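Conserved lipoprotein, putative (Clostridium novyi, PDB 4L1N) is a putative lipoprotein of unknown function, with an all-beta fold from a family grouped with the beta-propellers. Local coordinates at residues Glu86-Ile98 / Glu108-Lys121. Residues are numbered along the deposited sequence; the frame is centred on the assembly and turned at random.
Sequences ENALEEGVGKIYI and ELDLDQDQQKNTPK
Val93 pushes its two methyls into a polar hollow formed by residues 113-118, where the loop runs into strand 118-125, a compact example of how an apolar bump can fill a socket braced by hydrogen bonds, here between Gln113 and Asn118, with Gln116 along one side. Val93 CG2 rests 3.4 Å from Asn118 O, while CG1 and CG2 both lie against the amide nitrogen of Gln113 and the bent chain of Gln116 lies along CG2. The Gln113 amide holds that socket in shape: its OE1 takes the N-H of Asn118 on a lone pair, and its NE2 reaches back to Asn118 O, tilted from the carbonyl plane.

Next to this bump, Gly94 lets the chain slide close over Thr119 and Pro120. Thr119 OG1, set anti to its own N (chi1 -175°), accepts the Gly94 N-H at 2.8 Å, nearly straight at 164°, and itself donates to Pro120 O from above that carbonyl's plane. Farther on, Pro120 CB lies 3.7 Å from Ile96 CG1 and its CG almost as near, on the face of the hairpin that carries Ile96 and Leu109. On this face Ile96, Leu109 and Ile98 pack together, and strands 49-56 and 130-137 add Phe52, Leu131 and Val133 around Ile96.

Strands 95-100 and 105-111 form an antiparallel hairpin, with Ile96 and Leu109 a hydrogen-bonded pair. Beyond it a water bridges Gly94 O and Leu111 N where the strands part. On the other face Lys95 lies alongside Asp110 and ends at the Glu108 carboxylate in a weak salt bridge, Lys95 NZ to Glu108 OE1 3.5 Å; Tyr97 flanks Glu108, ring and carboxylate planes 32° apart. Lys55 also touches Glu108 and Asp110, and the two lysines may offset these acids' charge, while on the opposite face Ile96 on Pro120 joins hairpin to strand 118-125 by hydrocarbon packing, next to the polar tie of Gly94 to Thr119.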
loop_
_atom_site.group_PDB
_atom_site.type_symbol
_atom_site.label_atom_id
_atom_site.label_comp_id
_atom_site.label_asym_id
_atom_site.label_seq_id
_atom_site.Cartn_x
_atom_site.Cartn_y
_atom_site.Cartn_z
ATOM N N GLU A 86 -10.692 -2.931 -9.384
ATOM C CA GLU A 86 -11.455 -2.922 -8.122
ATOM C C GLU A 86 -10.763 -3.635 -6.937
ATOM O O GLU A 86 -11.015 -3.264 -5.777
ATOM C CB GLU A 86 -12.828 -3.575 -8.357
ATOM C CG GLU A 86 -13.945 -3.034 -7.479
ATOM C CD GLU A 86 -15.230 -3.834 -7.557
ATOM O OE1 GLU A 86 -15.230 -5.005 -7.109
ATOM O OE2 GLU A 86 -16.240 -3.287 -8.056
ATOM N N ASN A 87 -9.917 -4.650 -7.211
ATOM C CA ASN A 87 -9.264 -5.396 -6.134
ATOM C C ASN A 87 -7.728 -5.392 -6.272
ATOM O O ASN A 87 -7.041 -6.173 -5.608
ATOM C CB ASN A 87 -9.821 -6.829 -6.088
ATOM C CG ASN A 87 -11.276 -6.888 -5.672
ATOM O OD1 ASN A 87 -11.616 -6.752 -4.485
ATOM N ND2 ASN A 87 -12.174 -7.044 -6.648
ATOM N N ALA A 88 -7.197 -4.470 -7.097
ATOM C CA ALA A 88 -5.775 -4.284 -7.402
ATOM C C ALA A 88 -5.117 -5.592 -7.895
ATOM O O ALA A 88 -3.954 -5.848 -7.582
ATOM C CB ALA A 88 -5.035 -3.715 -6.201
ATOM N N LEU A 89 -5.855 -6.408 -8.688
ATOM C CA LEU A 89 -5.349 -7.699 -9.178
ATOM C C LEU A 89 -4.778 -7.604 -10.591
ATOM O O LEU A 89 -4.068 -8.516 -11.025
ATOM C CB LEU A 89 -6.440 -8.781 -9.130
ATOM C CG LEU A 89 -6.929 -9.203 -7.748
ATOM C CD1 LEU A 89 -8.229 -9.938 -7.846
ATOM C CD2 LEU A 89 -5.907 -10.059 -7.035
ATOM N N GLU A 90 -5.071 -6.501 -11.298
ATOM C CA GLU A 90 -4.589 -6.265 -12.651
ATOM C C GLU A 90 -3.137 -5.851 -12.644
ATOM O O GLU A 90 -2.712 -5.118 -11.752
ATOM C CB GLU A 90 -5.436 -5.198 -13.350
ATOM C CG GLU A 90 -6.881 -5.610 -13.551
ATOM C CD GLU A 90 -7.060 -6.852 -14.400
ATOM O OE1 GLU A 90 -6.603 -6.840 -15.566
ATOM O OE2 GLU A 90 -7.611 -7.851 -13.880
ATOM N N GLU A 91 -2.376 -6.311 -13.656
ATOM C CA GLU A 91 -0.954 -6.014 -13.828
ATOM C C GLU A 91 -0.721 -4.532 -14.052
ATOM O O GLU A 91 -1.604 -3.830 -14.552
ATOM C CB GLU A 91 -0.377 -6.805 -15.008
ATOM C CG GLU A 91 0.118 -8.191 -14.632
ATOM C CD GLU A 91 1.036 -8.884 -15.625
ATOM O OE1 GLU A 91 1.394 -8.277 -16.662
ATOM O OE2 GLU A 91 1.421 -10.040 -15.343
ATOM N N GLY A 92 0.461 -4.070 -13.665
ATOM C CA GLY A 92 0.859 -2.680 -13.837
ATOM C C GLY A 92 1.246 -1.995 -12.548
ATOM O O GLY A 92 1.101 -2.580 -11.470
ATOM N N VAL A 93 1.771 -0.752 -12.666
ATOM C CA VAL A 93 2.177 0.091 -11.547
ATOM C C VAL A 93 0.983 0.964 -11.175
ATOM O O VAL A 93 0.590 1.837 -11.951
ATOM C CB VAL A 93 3.455 0.928 -11.848
ATOM C CG1 VAL A 93 3.730 1.949 -10.750
ATOM C CG2 VAL A 93 4.674 0.037 -12.056
ATOM N N GLY A 94 0.389 0.679 -10.023
ATOM C CA GLY A 94 -0.721 1.449 -9.484
ATOM C C GLY A 94 -0.213 2.711 -8.818
ATOM O O GLY A 94 0.978 2.816 -8.502
ATOM N N LYS A 95 -1.101 3.696 -8.634
ATOM C CA LYS A 95 -0.800 4.968 -7.974
ATOM C C LYS A 95 -1.713 5.134 -6.748
ATOM O O LYS A 95 -2.901 4.833 -6.855
ATOM C CB LYS A 95 -1.011 6.147 -8.940
ATOM C CG LYS A 95 -0.352 6.065 -10.316
ATOM C CD LYS A 95 -1.262 6.719 -11.365
ATOM C CE LYS A 95 -0.543 7.595 -12.373
ATOM N NZ LYS A 95 -1.463 8.581 -13.034
ATOM N N ILE A 96 -1.191 5.607 -5.597
ATOM C CA ILE A 96 -2.042 5.867 -4.426
ATOM C C ILE A 96 -2.679 7.253 -4.611
ATOM O O ILE A 96 -1.970 8.266 -4.638
ATOM C CB ILE A 96 -1.314 5.752 -3.051
ATOM C CG1 ILE A 96 -0.622 4.390 -2.860
ATOM C CG2 ILE A 96 -2.295 6.029 -1.901
ATOM C CD1 ILE A 96 0.456 4.419 -1.798
ATOM N N TYR A 97 -4.008 7.290 -4.756
ATOM C CA TYR A 97 -4.794 8.518 -4.938
ATOM C C TYR A 97 -5.316 8.976 -3.580
ATOM O O TYR A 97 -5.910 8.167 -2.879
ATOM C CB TYR A 97 -5.956 8.238 -5.911
ATOM C CG TYR A 97 -5.701 8.620 -7.354
ATOM C CD1 TYR A 97 -4.465 8.382 -7.956
ATOM C CD2 TYR A 97 -6.704 9.195 -8.131
ATOM C CE1 TYR A 97 -4.233 8.716 -9.289
ATOM C CE2 TYR A 97 -6.482 9.532 -9.465
ATOM C CZ TYR A 97 -5.247 9.284 -10.045
ATOM O OH TYR A 97 -5.018 9.651 -11.357
ATOM N N ILE A 98 -5.027 10.226 -3.169
ATOM C CA ILE A 98 -5.486 10.793 -1.887
ATOM C C ILE A 98 -6.382 12.021 -2.157
ATOM O O ILE A 98 -6.198 12.758 -3.136
ATOM C CB ILE A 98 -4.337 11.098 -0.872
ATOM C CG1 ILE A 98 -3.567 9.819 -0.542
ATOM C CG2 ILE A 98 -4.865 11.710 0.452
ATOM C CD1 ILE A 98 -2.220 10.001 -0.623
ATOM N N GLU A 108 -1.771 12.520 -5.844
ATOM C CA GLU A 108 -1.380 11.138 -5.996
ATOM C C GLU A 108 0.030 10.931 -5.450
ATOM O O GLU A 108 0.862 11.841 -5.484
ATOM C CB GLU A 108 -1.515 10.646 -7.464
ATOM C CG GLU A 108 -0.458 11.121 -8.445
ATOM C CD GLU A 108 -0.607 10.693 -9.896
ATOM O OE1 GLU A 108 -1.655 10.982 -10.520
ATOM O OE2 GLU A 108 0.392 10.187 -10.450
ATOM N N LEU A 109 0.266 9.736 -4.892
ATOM C CA LEU A 109 1.562 9.303 -4.400
ATOM C C LEU A 109 2.088 8.268 -5.362
ATOM O O LEU A 109 1.469 7.215 -5.553
ATOM C CB LEU A 109 1.486 8.736 -2.982
ATOM C CG LEU A 109 1.169 9.657 -1.822
ATOM C CD1 LEU A 109 1.158 8.847 -0.525
ATOM C CD2 LEU A 109 2.164 10.805 -1.701
ATOM N N ASP A 110 3.198 8.588 -6.011
ATOM C CA ASP A 110 3.792 7.706 -6.999
ATOM C C ASP A 110 5.083 7.143 -6.536
ATOM O O ASP A 110 5.931 7.864 -6.027
ATOM C CB ASP A 110 4.029 8.443 -8.314
ATOM C CG ASP A 110 2.800 8.611 -9.165
ATOM O OD1 ASP A 110 1.702 8.196 -8.718
ATOM O OD2 ASP A 110 2.932 9.143 -10.286
ATOM N N LEU A 111 5.275 5.866 -6.796
ATOM C CA LEU A 111 6.497 5.183 -6.463
ATOM C C LEU A 111 7.637 5.705 -7.321
ATOM O O LEU A 111 7.564 5.644 -8.550
ATOM C CB LEU A 111 6.259 3.697 -6.700
ATOM C CG LEU A 111 6.968 2.699 -5.810
ATOM C CD1 LEU A 111 6.806 3.025 -4.338
ATOM C CD2 LEU A 111 6.466 1.331 -6.110
ATOM N N ASP A 112 8.640 6.323 -6.670
ATOM C CA ASP A 112 9.874 6.837 -7.282
ATOM C C ASP A 112 10.719 5.619 -7.616
ATOM O O ASP A 112 11.195 4.936 -6.703
ATOM C CB ASP A 112 10.596 7.785 -6.301
ATOM C CG ASP A 112 11.812 8.552 -6.799
ATOM O OD1 ASP A 112 12.236 8.322 -7.956
ATOM O OD2 ASP A 112 12.337 9.391 -6.030
ATOM N N GLN A 113 10.795 5.278 -8.909
ATOM C CA GLN A 113 11.519 4.117 -9.426
ATOM C C GLN A 113 11.866 4.331 -10.881
ATOM O O GLN A 113 11.077 4.919 -11.623
ATOM C CB GLN A 113 10.728 2.812 -9.237
ATOM C CG GLN A 113 9.248 2.883 -9.604
ATOM C CD GLN A 113 8.576 1.540 -9.634
ATOM O OE1 GLN A 113 9.103 0.512 -9.165
ATOM N NE2 GLN A 113 7.387 1.524 -10.202
ATOM N N ASP A 114 13.059 3.869 -11.279
ATOM C CA ASP A 114 13.614 4.047 -12.633
ATOM C C ASP A 114 12.948 3.127 -13.651
ATOM O O ASP A 114 12.794 3.506 -14.815
ATOM C CB ASP A 114 15.129 3.817 -12.617
ATOM C CG ASP A 114 15.817 4.518 -11.454
ATOM O OD1 ASP A 114 15.888 5.781 -11.475
ATOM O OD2 ASP A 114 16.231 3.811 -10.493
ATOM N N GLN A 115 12.556 1.934 -13.208
ATOM C CA GLN A 115 11.853 0.933 -14.004
ATOM C C GLN A 115 10.485 0.709 -13.377
ATOM O O GLN A 115 10.334 0.911 -12.175
ATOM C CB GLN A 115 12.659 -0.376 -14.072
ATOM C CG GLN A 115 13.976 -0.260 -14.844
ATOM C CD GLN A 115 14.693 -1.584 -15.015
ATOM O OE1 GLN A 115 14.810 -2.402 -14.087
ATOM N NE2 GLN A 115 15.236 -1.801 -16.205
ATOM N N GLN A 116 9.498 0.287 -14.176
ATOM C CA GLN A 116 8.123 0.023 -13.732
ATOM C C GLN A 116 8.018 -1.399 -13.147
ATOM O O GLN A 116 7.224 -2.204 -13.655
ATOM C CB GLN A 116 7.157 0.192 -14.930
ATOM C CG GLN A 116 7.062 1.615 -15.499
ATOM C CD GLN A 116 5.998 2.438 -14.810
ATOM O OE1 GLN A 116 6.284 3.243 -13.907
ATOM N NE2 GLN A 116 4.744 2.255 -15.225
ATOM N N LYS A 117 8.808 -1.721 -12.079
ATOM C CA LYS A 117 8.801 -3.079 -11.540
ATOM C C LYS A 117 7.930 -3.282 -10.286
ATOM O O LYS A 117 7.415 -4.388 -10.117
ATOM C CB LYS A 117 10.229 -3.608 -11.290
ATOM C CG LYS A 117 11.026 -2.986 -10.139
ATOM C CD LYS A 117 11.912 -4.029 -9.428
ATOM C CE LYS A 117 13.275 -4.226 -10.064
ATOM N NZ LYS A 117 13.952 -5.447 -9.552
ATOM N N ASN A 118 7.790 -2.266 -9.405
ATOM C CA ASN A 118 7.023 -2.395 -8.156
ATOM C C ASN A 118 5.796 -1.518 -8.127
ATOM O O ASN A 118 5.705 -0.541 -8.877
ATOM C CB ASN A 118 7.888 -2.111 -6.947
ATOM C CG ASN A 118 8.796 -3.261 -6.639
ATOM O OD1 ASN A 118 8.370 -4.413 -6.565
ATOM N ND2 ASN A 118 10.071 -2.988 -6.501
ATOM N N THR A 119 4.848 -1.863 -7.240
ATOM C CA THR A 119 3.569 -1.167 -7.151
ATOM C C THR A 119 2.932 -1.165 -5.753
ATOM O O THR A 119 3.070 -2.162 -5.041
ATOM C CB THR A 119 2.591 -1.894 -8.110
ATOM O OG1 THR A 119 1.366 -1.191 -8.157
ATOM C CG2 THR A 119 2.306 -3.352 -7.702
ATOM N N PRO A 120 2.133 -0.133 -5.356
ATOM C CA PRO A 120 1.320 -0.302 -4.143
ATOM C C PRO A 120 0.309 -1.416 -4.452
ATOM O O PRO A 120 -0.286 -1.391 -5.534
ATOM C CB PRO A 120 0.645 1.064 -3.958
ATOM C CG PRO A 120 0.714 1.718 -5.231
ATOM C CD PRO A 120 1.819 1.136 -6.040
ATOM N N LYS A 121 0.166 -2.421 -3.577
ATOM C CA LYS A 121 -0.748 -3.544 -3.818
ATOM C C LYS A 121 -1.954 -3.517 -2.862
ATOM O O LYS A 121 -3.053 -3.901 -3.274
ATOM C CB LYS A 121 0.009 -4.882 -3.701
ATOM C CG LYS A 121 -0.797 -6.138 -3.991
ATOM C CD LYS A 121 -1.372 -6.217 -5.401
ATOM C CE LYS A 121 -1.112 -7.548 -6.035
ATOM N NZ LYS A 121 -0.938 -7.401 -7.499
HETATM O O HOH W 1 3.107 4.419 -8.137
#